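PDB 3HN0: nitrate transport protein from Parabacteroides distasonis, which probably serves as the substrate-binding component of an ABC transporter, perhaps for nitrate or a related small ligand. Local coordinates for residues A58-I63 against A185-P190; I75-C80 against A276-E281; W83-L88 against D169-T174; P108-R113 against R259-Y264; F181-V186 against M255-L260. All coordinates share one frame; numbering follows the deposited sequence.

Interaction 1: residues A58-I63 against A185-P190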
# COMPACT_ATOMS: atom_id res chain seq x y z
N ALA A 58 -5.38 13.70 -20.44
CA ALA A 58 -4.63 14.64 -19.63
C ALA A 58 -4.27 13.97 -18.34
O ALA A 58 -5.01 13.12 -17.87
CB ALA A 58 -5.47 15.90 -19.34
N VAL A 59 -3.16 14.39 -17.73
CA VAL A 59 -2.72 13.81 -16.51
C VAL A 59 -2.59 14.97 -15.51
O VAL A 59 -1.79 15.89 -15.76
CB VAL A 59 -1.36 13.09 -16.72
CG1 VAL A 59 -0.96 12.33 -15.46
CG2 VAL A 59 -1.42 12.14 -17.96
N LEU A 60 -3.39 14.94 -14.42
CA LEU A 60 -3.49 16.04 -13.47
C LEU A 60 -3.99 15.50 -12.16
O LEU A 60 -4.38 14.32 -12.05
CB LEU A 60 -4.40 17.19 -13.98
CG LEU A 60 -5.93 16.97 -14.00
CD1 LEU A 60 -6.56 18.16 -14.65
CD2 LEU A 60 -6.38 15.71 -14.75
N PRO A 61 -4.00 16.35 -11.14
CA PRO A 61 -4.31 15.81 -9.83
C PRO A 61 -5.71 15.20 -9.81
O PRO A 61 -6.64 15.71 -10.48
CB PRO A 61 -4.23 17.03 -8.93
CG PRO A 61 -3.18 17.89 -9.58
CD PRO A 61 -3.52 17.74 -11.05
N MSE A 62 -5.81 14.10 -9.07
CA MSE A 62 -7.10 13.42 -8.90
C MSE A 62 -8.18 14.37 -8.39
O MSE A 62 -9.34 14.28 -8.84
CB MSE A 62 -6.95 12.21 -7.95
CG MSE A 62 -8.11 11.34 -7.78
SE MSE A 62 -8.74 10.45 -9.33
CE MSE A 62 -7.24 9.24 -9.45
N ILE A 63 -7.85 15.28 -7.49
CA ILE A 63 -8.92 16.21 -6.99
C ILE A 63 -9.48 17.06 -8.14
O ILE A 63 -10.67 17.28 -8.24
CB ILE A 63 -8.51 17.03 -5.74
CG1 ILE A 63 -7.34 17.96 -6.01
CG2 ILE A 63 -8.10 16.07 -4.57
CD1 ILE A 63 -7.15 18.99 -4.86
N ALA A 185 -4.40 11.51 -11.66
CA ALA A 185 -5.39 10.99 -12.58
C ALA A 185 -4.93 11.11 -14.00
O ALA A 185 -4.42 12.17 -14.45
CB ALA A 185 -6.72 11.78 -12.48
N VAL A 186 -5.13 10.02 -14.73
CA VAL A 186 -5.14 10.06 -16.19
C VAL A 186 -6.59 10.10 -16.59
O VAL A 186 -7.33 9.13 -16.35
CB VAL A 186 -4.43 8.84 -16.82
CG1 VAL A 186 -4.49 8.91 -18.35
CG2 VAL A 186 -2.98 8.71 -16.33
N VAL A 187 -7.01 11.18 -17.24
CA VAL A 187 -8.39 11.33 -17.69
C VAL A 187 -8.46 11.39 -19.21
O VAL A 187 -7.47 11.73 -19.86
CB VAL A 187 -9.04 12.60 -17.07
CG1 VAL A 187 -8.96 12.49 -15.50
CG2 VAL A 187 -8.46 13.91 -17.64
N TYR A 188 -9.63 11.06 -19.76
CA TYR A 188 -9.80 10.99 -21.19
C TYR A 188 -11.18 11.47 -21.59
O TYR A 188 -12.15 11.44 -20.79
CB TYR A 188 -9.54 9.56 -21.69
CG TYR A 188 -10.50 8.52 -21.24
CD1 TYR A 188 -10.34 7.86 -20.03
CD2 TYR A 188 -11.63 8.18 -22.01
CE1 TYR A 188 -11.23 6.94 -19.60
CE2 TYR A 188 -12.50 7.23 -21.59
CZ TYR A 188 -12.30 6.58 -20.40
OH TYR A 188 -13.22 5.62 -19.94
N THR A 189 -11.26 11.88 -22.84
CA THR A 189 -12.50 12.43 -23.39
C THR A 189 -13.24 11.33 -24.14
O THR A 189 -12.74 10.25 -24.37
CB THR A 189 -12.18 13.59 -24.35
OG1 THR A 189 -11.26 13.13 -25.30
CG2 THR A 189 -11.61 14.85 -23.64
N PRO A 190 -14.51 11.58 -24.50
CA PRO A 190 -15.30 10.49 -25.03
C PRO A 190 -14.79 9.79 -26.30
O PRO A 190 -15.05 8.60 -26.50
CB PRO A 190 -16.65 11.18 -25.32
CG PRO A 190 -16.75 12.16 -24.26
CD PRO A 190 -15.37 12.72 -24.11
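The backbone N-H of Ala-185 is bonded to Leu-60 O at 2.8 Å, and the return bond from Leu-60 N reaches Ala-185 O at 3.0 Å. The two bonds close one antiparallel hydrogen-bonded pair between strands 57-61 and 184-188. These are neighbours in the mixed seven-stranded sheet, a core consistent with the α/β lobes of periplasmic binding proteins. A second pair follows at Ala-58 and Val-187. There Val-187 N gives Ala-58 O a nearly straight bond of 2.9 Å, and Ala-58 N bonds to Val-187 O in return. Val-59 and Val-186 form the non-hydrogen-bonded pair between them. The CA-H of Val-59 also points at Ala-185 O, with Val-59 CA 3.1 Å from that oxygen. The short strand segments run at 136° to each other, so the pair is strongly twisted.

Ala-58, Leu-60, Ala-185 and Val-187 share one face of the sheet, which helix 43-51 covers in part. Leu-50 touches both Ala-58 and Val-187. Leu-60 is modelled in two conformers, so its contact with Val-187 is less certain. After Pro-61, the N-cap residue, the chain turns into helix 62-70. The selenomethionine Met-62 then bends at chi2 (62°) and chi3 (71°). Its chain folds back over the strand partner, with Met-62 SE and Met-62 CE each 4.0 Å from Ala-185 CB.

Interaction 2: residues I75-C80 against A276-E281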
# COMPACT_ATOMS: atom_id res chain seq x y z
N ILE A 75 -15.29 14.03 -19.11
CA ILE A 75 -14.11 13.21 -18.96
C ILE A 75 -14.45 12.03 -18.08
O ILE A 75 -15.43 12.06 -17.34
CB ILE A 75 -12.92 14.00 -18.31
CG1 ILE A 75 -13.32 14.61 -16.94
CG2 ILE A 75 -12.39 15.09 -19.28
CD1 ILE A 75 -12.18 15.02 -16.08
N LYS A 76 -13.64 10.99 -18.17
CA LYS A 76 -13.68 9.89 -17.25
C LYS A 76 -12.27 9.59 -16.80
O LYS A 76 -11.26 9.95 -17.48
CB LYS A 76 -14.31 8.62 -17.87
CG LYS A 76 -15.76 8.81 -18.28
CD LYS A 76 -16.48 7.52 -18.57
CE LYS A 76 -17.93 7.77 -19.01
NZ LYS A 76 -18.74 8.58 -18.00
N LEU A 77 -12.19 8.90 -15.70
CA LEU A 77 -10.93 8.50 -15.15
C LEU A 77 -10.46 7.16 -15.73
O LEU A 77 -11.12 6.15 -15.56
CB LEU A 77 -11.03 8.35 -13.64
CG LEU A 77 -9.78 7.85 -12.94
CD1 LEU A 77 -8.64 8.89 -12.97
CD2 LEU A 77 -10.10 7.48 -11.50
N ALA A 78 -9.29 7.13 -16.38
CA ALA A 78 -8.69 5.86 -16.79
C ALA A 78 -8.04 5.14 -15.62
O ALA A 78 -8.28 3.96 -15.41
CB ALA A 78 -7.67 6.05 -17.98
N GLY A 79 -7.18 5.86 -14.88
CA GLY A 79 -6.41 5.24 -13.84
C GLY A 79 -5.35 6.16 -13.32
O GLY A 79 -5.37 7.36 -13.61
N CYS A 80 -4.40 5.59 -12.58
CA CYS A 80 -3.34 6.35 -11.91
C CYS A 80 -1.99 5.71 -12.16
O CYS A 80 -1.86 4.51 -11.94
CB CYS A 80 -3.65 6.46 -10.44
SG CYS A 80 -2.31 7.29 -9.49
N ALA A 276 -20.90 6.91 -10.21
CA ALA A 276 -20.29 5.72 -10.83
C ALA A 276 -19.79 5.99 -12.26
O ALA A 276 -18.87 5.33 -12.70
CB ALA A 276 -21.24 4.52 -10.80
N GLY A 277 -20.34 6.99 -12.94
CA GLY A 277 -19.90 7.33 -14.31
C GLY A 277 -18.46 7.89 -14.43
O GLY A 277 -17.94 8.04 -15.53
N PHE A 278 -17.86 8.23 -13.30
CA PHE A 278 -16.48 8.74 -13.27
C PHE A 278 -15.49 7.70 -13.79
O PHE A 278 -14.47 8.05 -14.43
CB PHE A 278 -16.13 9.13 -11.84
CG PHE A 278 -14.80 9.78 -11.66
CD1 PHE A 278 -14.41 10.87 -12.42
CD2 PHE A 278 -13.97 9.39 -10.60
CE1 PHE A 278 -13.22 11.52 -12.15
CE2 PHE A 278 -12.75 10.04 -10.37
CZ PHE A 278 -12.40 11.09 -11.11
N ILE A 279 -15.80 6.43 -13.51
CA ILE A 279 -14.94 5.28 -13.88
C ILE A 279 -15.64 4.44 -14.98
O ILE A 279 -16.80 4.15 -14.85
CB ILE A 279 -14.64 4.50 -12.62
CG1 ILE A 279 -13.75 5.38 -11.72
CG2 ILE A 279 -13.94 3.14 -12.92
CD1 ILE A 279 -13.59 4.90 -10.34
N PRO A 280 -14.92 4.06 -16.06
CA PRO A 280 -15.61 3.22 -17.05
C PRO A 280 -16.11 1.89 -16.45
O PRO A 280 -15.46 1.35 -15.54
CB PRO A 280 -14.53 2.95 -18.12
CG PRO A 280 -13.19 3.33 -17.51
CD PRO A 280 -13.47 4.22 -16.33
N GLU A 281 -17.24 1.40 -16.97
CA GLU A 281 -17.77 0.07 -16.61
C GLU A 281 -16.81 -1.02 -17.12
O GLU A 281 -15.98 -0.78 -18.02
CB GLU A 281 -19.19 -0.15 -17.20
CG GLU A 281 -20.33 0.67 -16.53
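Lys-76 lies alongside the backbone of Gly-277 and Phe-278, touching carbonyl oxygens over its full length. Its CB sits 3.5 Å from Phe-278 O. Lys-76 CG has moved on to Gly-277 O, at 3.6 Å, and CD and CE stay close to the same oxygen. A bend at chi4 (-56°) places NZ for a hydrogen bond to Gly-277 O of 2.7 Å. The donor is tilted 20° from the carbonyl plane. A leucine in place of Lys-76 would probably leave Gly-277 O without its amine donor and let the tail move more freely.

The next residue holds Phe-278 by its backbone and its ring. Leu-77 N gives Phe-278 O a nearly straight bond of 2.7 Å. Leu-77 CB stands over the centre of the Phe-278 ring, 3.9 Å above its plane, in a CH-pi contact. Met-62 and Ala-65 touch the Phe-278 side chain. Leu-77 O is buried with no polar partner in the model, and Pro-280 CD packs against it at 3.1 Å. The C-terminal tail, leaving a short 3-10 turn, thus runs alongside the start of strand 76-82, on the side away from strand 184-188, just before the classic beta bulge at Ala-78 and Gly-79.

Interaction 3: residues W83-L88 against D169-T174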
# COMPACT_ATOMS: atom_id res chain seq x y z
N TRP A 83 2.51 6.73 -7.70
CA TRP A 83 2.01 6.46 -6.36
C TRP A 83 2.88 7.08 -5.25
O TRP A 83 2.56 7.01 -4.07
CB TRP A 83 1.85 4.93 -6.17
CG TRP A 83 0.87 4.38 -7.19
CD1 TRP A 83 1.16 4.01 -8.46
CD2 TRP A 83 -0.56 4.31 -7.05
NE1 TRP A 83 0.01 3.68 -9.14
CE2 TRP A 83 -1.06 3.81 -8.29
CE3 TRP A 83 -1.46 4.56 -6.00
CZ2 TRP A 83 -2.40 3.61 -8.51
CZ3 TRP A 83 -2.81 4.33 -6.22
CH2 TRP A 83 -3.27 3.88 -7.49
N GLY A 84 4.00 7.67 -5.62
CA GLY A 84 4.96 8.25 -4.66
C GLY A 84 5.13 9.73 -4.94
O GLY A 84 5.92 10.14 -5.79
N THR A 85 4.33 10.56 -4.29
CA THR A 85 4.41 11.97 -4.57
C THR A 85 4.84 12.87 -3.44
O THR A 85 5.24 14.01 -3.69
CB THR A 85 3.08 12.50 -5.18
OG1 THR A 85 2.07 12.48 -4.20
CG2 THR A 85 2.62 11.64 -6.31
N LEU A 86 4.73 12.41 -2.20
CA LEU A 86 4.97 13.30 -1.08
C LEU A 86 5.81 12.64 0.01
O LEU A 86 5.49 11.57 0.53
CB LEU A 86 3.65 13.83 -0.54
CG LEU A 86 3.77 15.11 0.27
CD1 LEU A 86 4.21 16.30 -0.68
CD2 LEU A 86 2.47 15.39 1.00
N TYR A 87 6.93 13.32 0.32
CA TYR A 87 7.81 12.88 1.36
C TYR A 87 8.16 13.98 2.34
O TYR A 87 8.21 15.14 1.98
CB TYR A 87 9.09 12.32 0.73
CG TYR A 87 8.89 11.06 -0.03
CD1 TYR A 87 8.46 11.10 -1.37
CD2 TYR A 87 9.11 9.80 0.55
CE1 TYR A 87 8.25 9.93 -2.10
CE2 TYR A 87 8.88 8.64 -0.19
CZ TYR A 87 8.47 8.71 -1.51
OH TYR A 87 8.26 7.55 -2.24
N LEU A 88 8.36 13.63 3.61
CA LEU A 88 8.79 14.61 4.60
C LEU A 88 10.30 14.58 4.71
O LEU A 88 10.88 13.51 4.89
CB LEU A 88 8.21 14.22 5.96
CG LEU A 88 8.52 15.07 7.19
CD1 LEU A 88 8.01 16.49 7.04
CD2 LEU A 88 7.90 14.34 8.39
N ASP A 169 7.28 8.85 4.65
CA ASP A 169 6.59 8.68 3.39
C ASP A 169 5.16 9.06 3.66
O ASP A 169 4.53 8.46 4.53
CB ASP A 169 6.77 7.21 3.03
CG ASP A 169 6.03 6.78 1.77
OD1 ASP A 169 5.05 7.43 1.39
OD2 ASP A 169 6.43 5.76 1.17
N LEU A 170 4.66 10.07 2.96
CA LEU A 170 3.32 10.61 3.22
C LEU A 170 2.25 10.12 2.25
O LEU A 170 1.18 10.72 2.11
CB LEU A 170 3.38 12.16 3.24
CG LEU A 170 3.65 12.73 4.63
CD1 LEU A 170 4.87 12.09 5.26
CD2 LEU A 170 3.75 14.25 4.54
N ASN A 171 2.55 9.02 1.58
CA ASN A 171 1.71 8.54 0.50
C ASN A 171 0.71 7.43 0.86
O ASN A 171 0.05 6.90 -0.04
CB ASN A 171 2.55 8.08 -0.70
CG ASN A 171 3.47 9.17 -1.24
OD1 ASN A 171 3.00 10.18 -1.73
ND2 ASN A 171 4.78 8.99 -1.06
N HIS A 172 0.57 7.10 2.14
CA HIS A 172 -0.25 5.95 2.52
C HIS A 172 -1.34 6.31 3.49
O HIS A 172 -1.13 7.09 4.41
CB HIS A 172 0.63 4.84 3.11
CG HIS A 172 1.81 4.48 2.29
ND1 HIS A 172 1.76 3.59 1.23
CD2 HIS A 172 3.10 4.88 2.38
CE1 HIS A 172 2.96 3.48 0.70
NE2 HIS A 172 3.79 4.26 1.37
N LEU A 173 -2.49 5.66 3.33
CA LEU A 173 -3.62 5.86 4.28
C LEU A 173 -3.28 5.30 5.66
O LEU A 173 -3.50 5.96 6.68
CB LEU A 173 -4.90 5.17 3.73
CG LEU A 173 -6.16 5.48 4.56
CD1 LEU A 173 -6.71 6.83 4.13
CD2 LEU A 173 -7.22 4.37 4.40
N THR A 174 -2.71 4.10 5.68
CA THR A 174 -2.40 3.34 6.88
C THR A 174 -1.11 2.61 6.60
O THR A 174 -0.66 2.56 5.45
CB THR A 174 -3.53 2.26 7.13
OG1 THR A 174 -3.63 1.34 6.01
CG2 THR A 174 -4.89 2.92 7.33
O HOH W 1 5.94 5.47 -1.48
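Tyr-87 presents one ring face to the amide of Asn-171. ND2 of Asn-171 sits 3.6 Å above the plane of the Tyr-87 ring, offset toward the rim, and the amide is steeply inclined to the ring at 73°. Asn-171 OD1 accepts two backbone bonds from the other segment. Leu-86 N meets it on a lone pair at 2.9 Å, while Thr-85 N, also at 2.9 Å, comes from above the carbonyl plane. A chi1 of -57° keeps CG beside the Asn-171 backbone N, and both ND2 and that N donate to Asp-169 OD1. The backbone bond makes an Asx turn.

Leu-170 N bonds to Leu-86 O at 3.0 Å, next to the antiparallel pair of Tyr-87 with Asp-169. Leu-170 CD1 packs on Leu-88 CB at 4.0 Å. The segments lie where the chain passes between the two sheets, probably part of the hinge of a two-lobed binding protein. Tyr-87 OH bonds to Arg-239 O, and a water donates to both Tyr-87 OH and Asp-169 OD2.

His-172 NE2 donates to Asp-169 OD2 as well, at 3.0 Å. With three protein N-H donors and a water around it, the Asp-169 carboxylate is likely to be stabilised as the anion and held against rotation.

Interaction 4: residues P108-R113 against R259-Y264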
# COMPACT_ATOMS: atom_id res chain seq x y z
N PRO A 108 -1.16 18.17 -1.54
CA PRO A 108 -0.01 18.06 -0.61
C PRO A 108 -0.27 18.60 0.78
O PRO A 108 0.16 18.02 1.78
CB PRO A 108 1.10 18.86 -1.30
CG PRO A 108 0.44 19.70 -2.34
CD PRO A 108 -0.79 18.89 -2.78
N ASP A 109 -0.98 19.71 0.89
CA ASP A 109 -1.35 20.28 2.17
C ASP A 109 -2.28 19.35 3.00
O ASP A 109 -2.00 19.00 4.16
CB ASP A 109 -2.07 21.61 1.88
CG ASP A 109 -2.48 22.36 3.12
OD1 ASP A 109 -1.96 22.02 4.21
OD2 ASP A 109 -3.30 23.30 2.99
N ILE A 110 -3.36 18.92 2.38
CA ILE A 110 -4.33 18.04 3.05
C ILE A 110 -3.69 16.74 3.54
O ILE A 110 -3.90 16.33 4.68
CB ILE A 110 -5.56 17.77 2.18
CG1 ILE A 110 -6.34 19.06 1.95
CG2 ILE A 110 -6.46 16.69 2.88
CD1 ILE A 110 -7.13 19.12 0.62
N LEU A 111 -2.88 16.11 2.69
CA LEU A 111 -2.21 14.87 3.05
C LEU A 111 -1.18 15.06 4.16
O LEU A 111 -0.96 14.14 4.98
CB LEU A 111 -1.58 14.19 1.82
CG LEU A 111 -2.65 13.63 0.83
CD1 LEU A 111 -1.98 12.79 -0.27
CD2 LEU A 111 -3.75 12.84 1.53
N THR A 112 -0.54 16.21 4.21
CA THR A 112 0.40 16.49 5.27
C THR A 112 -0.40 16.63 6.57
O THR A 112 -0.03 16.05 7.58
CB THR A 112 1.21 17.78 4.97
OG1 THR A 112 1.96 17.56 3.76
CG2 THR A 112 2.18 18.11 6.09
N ARG A 113 -1.50 17.35 6.52
CA ARG A 113 -2.33 17.49 7.72
C ARG A 113 -2.85 16.13 8.18
O ARG A 113 -2.85 15.83 9.37
CB ARG A 113 -3.47 18.48 7.46
CG ARG A 113 -3.00 19.94 7.45
CD ARG A 113 -4.18 20.88 7.44
NE ARG A 113 -4.53 21.30 6.09
CZ ARG A 113 -5.76 21.57 5.66
NH1 ARG A 113 -6.82 21.40 6.46
NH2 ARG A 113 -5.93 21.99 4.41
N ARG A 259 -12.55 10.70 -0.53
CA ARG A 259 -13.25 10.81 0.72
C ARG A 259 -12.41 11.50 1.77
O ARG A 259 -12.91 12.34 2.52
CB ARG A 259 -13.65 9.42 1.22
CG ARG A 259 -14.60 9.40 2.39
CD ARG A 259 -15.20 7.97 2.61
NE ARG A 259 -15.93 7.49 1.42
CZ ARG A 259 -15.55 6.50 0.60
NH1 ARG A 259 -14.42 5.80 0.80
NH2 ARG A 259 -16.31 6.18 -0.44
N LEU A 260 -11.13 11.13 1.84
CA LEU A 260 -10.22 11.78 2.77
C LEU A 260 -10.12 13.28 2.48
O LEU A 260 -10.26 14.11 3.39
CB LEU A 260 -8.84 11.09 2.72
CG LEU A 260 -7.74 11.55 3.67
CD1 LEU A 260 -6.61 10.49 3.75
CD2 LEU A 260 -7.22 12.89 3.21
N ILE A 261 -9.90 13.65 1.22
CA ILE A 261 -9.80 15.05 0.85
C ILE A 261 -11.08 15.82 1.23
O ILE A 261 -11.04 16.91 1.77
CB ILE A 261 -9.56 15.23 -0.67
CG1 ILE A 261 -8.20 14.64 -1.04
CG2 ILE A 261 -9.72 16.71 -1.11
CD1 ILE A 261 -7.05 15.31 -0.31
N GLU A 262 -12.22 15.20 0.93
CA GLU A 262 -13.51 15.79 1.18
C GLU A 262 -13.70 16.08 2.69
O GLU A 262 -14.39 17.04 3.07
CB GLU A 262 -14.57 14.83 0.66
CG GLU A 262 -15.97 15.38 0.76
CD GLU A 262 -17.01 14.37 0.30
OE1 GLU A 262 -16.77 13.16 0.44
OE2 GLU A 262 -18.04 14.80 -0.21
N GLN A 263 -13.10 15.27 3.55
CA GLN A 263 -13.21 15.48 5.00
C GLN A 263 -12.60 16.79 5.45
O GLN A 263 -13.01 17.35 6.49
CB GLN A 263 -12.50 14.38 5.77
CG GLN A 263 -13.25 13.09 5.93
CD GLN A 263 -12.46 12.15 6.83
OE1 GLN A 263 -11.51 11.49 6.37
NE2 GLN A 263 -12.81 12.11 8.11
N TYR A 264 -11.56 17.21 4.73
CA TYR A 264 -10.80 18.42 5.04
C TYR A 264 -11.29 19.61 4.25
O TYR A 264 -11.36 20.70 4.80
CB TYR A 264 -9.29 18.20 4.76
CG TYR A 264 -8.62 17.31 5.77
CD1 TYR A 264 -8.64 15.94 5.64
CD2 TYR A 264 -7.94 17.85 6.88
CE1 TYR A 264 -8.06 15.11 6.58
CE2 TYR A 264 -7.34 17.03 7.82
CZ TYR A 264 -7.41 15.66 7.67
OH TYR A 264 -6.83 14.83 8.61
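Helix segments 108-113 and 259-264 cross almost at a right angle (89°), their axes 10.0 Å apart at closest approach. The closest backbone pair is Ile-110 and Ile-261. The contact is a near-perpendicular helix packing that joins helix 107-119 to the C-terminal helix 251-264, within the α/β fold expected of a periplasmic binding protein.

Ile-110 carries most of it. Its CG2, anti to the backbone N, touches Ile-261 CD1 at 3.5 Å and Tyr-264 CD1 at 3.6 Å. Ile-261 has chi2 at -60°, which places CD1 against CG2 and CB of Ile-110. In turn, Ile-110 CD1 reaches Ile-261 CG2 at 3.9 Å. Ile-110 and Tyr-264 point in opposite directions as they pass. Leu-111 and Leu-260 extend the apolar patch, though Leu-260 is modelled in two conformers and its contacts are less certain.

The Arg-113 and Tyr-264 side chains slide past each other in opposite directions. The guanidinium is almost perpendicular to the ring. It forms a salt bridge with Asp-109 of its own helix: Arg-113 NE bonds to Asp-109 OD1 at 3.3 Å, and NH2 makes a weak second bond to OD2. Asp-109 is itself held by Tyr-127 OH and Gly-105 N, which would help to fix the arginine. NH1 of Arg-113 lies at the edge of the tyrosine ring, near its plane, 3.7 Å from Tyr-264 CD2.

Interaction 5: residues F181-V186 against M255-L260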
# COMPACT_ATOMS: atom_id res chain seq x y z
N PHE A 181 -2.04 6.41 -1.89
CA PHE A 181 -3.15 7.15 -2.43
C PHE A 181 -3.12 7.30 -3.95
O PHE A 181 -2.12 7.61 -4.52
CB PHE A 181 -3.17 8.59 -1.88
CG PHE A 181 -3.26 8.68 -0.38
CD1 PHE A 181 -4.40 8.29 0.28
CD2 PHE A 181 -2.21 9.20 0.35
CE1 PHE A 181 -4.50 8.43 1.66
CE2 PHE A 181 -2.30 9.33 1.72
CZ PHE A 181 -3.43 8.93 2.37
N ALA A 182 -4.28 7.18 -4.58
CA ALA A 182 -4.42 7.46 -6.00
C ALA A 182 -4.57 8.99 -6.18
O ALA A 182 -5.66 9.51 -6.38
CB ALA A 182 -5.56 6.66 -6.59
N GLN A 183 -3.44 9.70 -6.13
CA GLN A 183 -3.46 11.19 -6.11
C GLN A 183 -3.37 11.80 -7.48
O GLN A 183 -3.59 12.99 -7.60
CB GLN A 183 -2.27 11.81 -5.32
CG GLN A 183 -1.91 11.14 -4.11
CD GLN A 183 -0.87 11.87 -3.37
OE1 GLN A 183 -0.76 13.12 -3.45
NE2 GLN A 183 -0.07 11.13 -2.63
N THR A 184 -3.02 11.00 -8.49
CA THR A 184 -2.81 11.47 -9.84
C THR A 184 -3.74 10.74 -10.81
O THR A 184 -3.89 9.51 -10.71
CB THR A 184 -1.38 11.24 -10.26
OG1 THR A 184 -0.50 11.89 -9.33
CG2 THR A 184 -1.14 11.74 -11.68
N ALA A 185 -4.40 11.51 -11.66
CA ALA A 185 -5.39 10.99 -12.58
C ALA A 185 -4.93 11.11 -14.00
O ALA A 185 -4.42 12.17 -14.45
CB ALA A 185 -6.72 11.78 -12.48
N VAL A 186 -5.13 10.02 -14.73
CA VAL A 186 -5.14 10.06 -16.19
C VAL A 186 -6.59 10.10 -16.59
O VAL A 186 -7.33 9.13 -16.35
CB VAL A 186 -4.43 8.84 -16.82
CG1 VAL A 186 -4.49 8.91 -18.35
CG2 VAL A 186 -2.98 8.71 -16.33
N MSE A 255 -11.57 6.26 -4.46
CA MSE A 255 -12.68 6.81 -3.67
C MSE A 255 -12.27 7.03 -2.23
O MSE A 255 -12.69 8.01 -1.60
CB MSE A 255 -13.90 5.89 -3.75
CG MSE A 255 -14.40 5.70 -5.17
SE MSE A 255 -15.00 7.39 -5.99
CE MSE A 255 -16.46 7.57 -4.96
N GLY A 256 -11.42 6.15 -1.68
CA GLY A 256 -10.85 6.43 -0.35
C GLY A 256 -10.04 7.71 -0.24
O GLY A 256 -10.16 8.46 0.75
N PHE A 257 -9.19 7.98 -1.21
CA PHE A 257 -8.46 9.24 -1.29
C PHE A 257 -9.41 10.45 -1.39
O PHE A 257 -9.28 11.36 -0.60
CB PHE A 257 -7.48 9.25 -2.47
CG PHE A 257 -6.91 10.58 -2.75
CD1 PHE A 257 -5.92 11.15 -1.94
CD2 PHE A 257 -7.35 11.31 -3.86
CE1 PHE A 257 -5.36 12.37 -2.23
CE2 PHE A 257 -6.85 12.57 -4.12
CZ PHE A 257 -5.83 13.12 -3.32
N LEU A 258 -10.38 10.40 -2.30
CA LEU A 258 -11.32 11.51 -2.49
C LEU A 258 -12.14 11.77 -1.21
O LEU A 258 -12.32 12.92 -0.82
CB LEU A 258 -12.23 11.28 -3.72
CG LEU A 258 -11.46 11.44 -5.05
CD1 LEU A 258 -12.34 11.05 -6.27
CD2 LEU A 258 -10.89 12.85 -5.26
N ARG A 259 -12.55 10.70 -0.53
CA ARG A 259 -13.25 10.81 0.72
C ARG A 259 -12.41 11.50 1.77
O ARG A 259 -12.91 12.34 2.52
CB ARG A 259 -13.65 9.42 1.22
CG ARG A 259 -14.60 9.40 2.39
CD ARG A 259 -15.20 7.97 2.61
NE ARG A 259 -15.93 7.49 1.42
CZ ARG A 259 -15.55 6.50 0.60
NH1 ARG A 259 -14.42 5.80 0.80
NH2 ARG A 259 -16.31 6.18 -0.44
N LEU A 260 -11.13 11.13 1.84
CA LEU A 260 -10.22 11.78 2.77
C LEU A 260 -10.12 13.28 2.48
O LEU A 260 -10.26 14.11 3.39
CB LEU A 260 -8.84 11.09 2.72
CG LEU A 260 -7.74 11.55 3.67
CD1 LEU A 260 -6.61 10.49 3.75
CD2 LEU A 260 -7.22 12.89 3.21
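Phe-257 sends its ring from the helix into the bend at Phe-181, Ala-182 and Gln-183. Its CG is anti to the backbone N (chi1 169°), and the ring beyond reaches all three residues. Gln-183 CA stands over one face of the Phe-257 ring in a CH-pi contact, 4.3 Å from the centroid and offset toward the rim. Gln-183 CG also touches Phe-257 CE1, at 4.1 Å.

Phe-181 has CG anti to the carbonyl carbon, beside the backbone N (chi1 -58°). Its CB packs on Phe-257 CD1 at 3.8 Å. The two rings meet obliquely, their centroids 5.9 Å apart and their planes at 54°. Phe-181 CE1 and CZ run on to Leu-260 CD1, a contact that depends on the conformer chosen.

The bend is an inverse gamma turn centred on Ala-182, closed by a weak bond from Gln-183 N to Phe-181 O. Helix 251-264 packs against this turn, which leads into strand 184-188 of the large sheet. An alanine in place of Phe-257 would probably open a gap beneath Gln-183 CA and leave the Phe-181 ring freer to turn. Ala-182 O, buried with no polar partner in the model, lies 3.5 Å from Phe-257 CD2.

Overall arrangement
Interactions 1, 2 and 5 gather around the seven-stranded sheet, their centres 9 to 12 Å apart. Strand 184-188 belongs to interactions 1 and 5, and it pairs with strand 76-82 of interaction 2. Interaction 3 lies about 20 Å from interaction 1, centre to centre, where the chain passes to the three-stranded sheet. Interaction 4 touches interactions 3 and 5, lies about 10 Å from interaction 5 centre to centre, and shares helix 251-264 with it. The first segments come in the order 58-63, 75-80, 83-88, 108-113 and 181-186. The C-terminal helix and tail supply the partners in interactions 2, 4 and 5. The late chain thus ties both sheet regions together, consistent with a two-lobed binding protein.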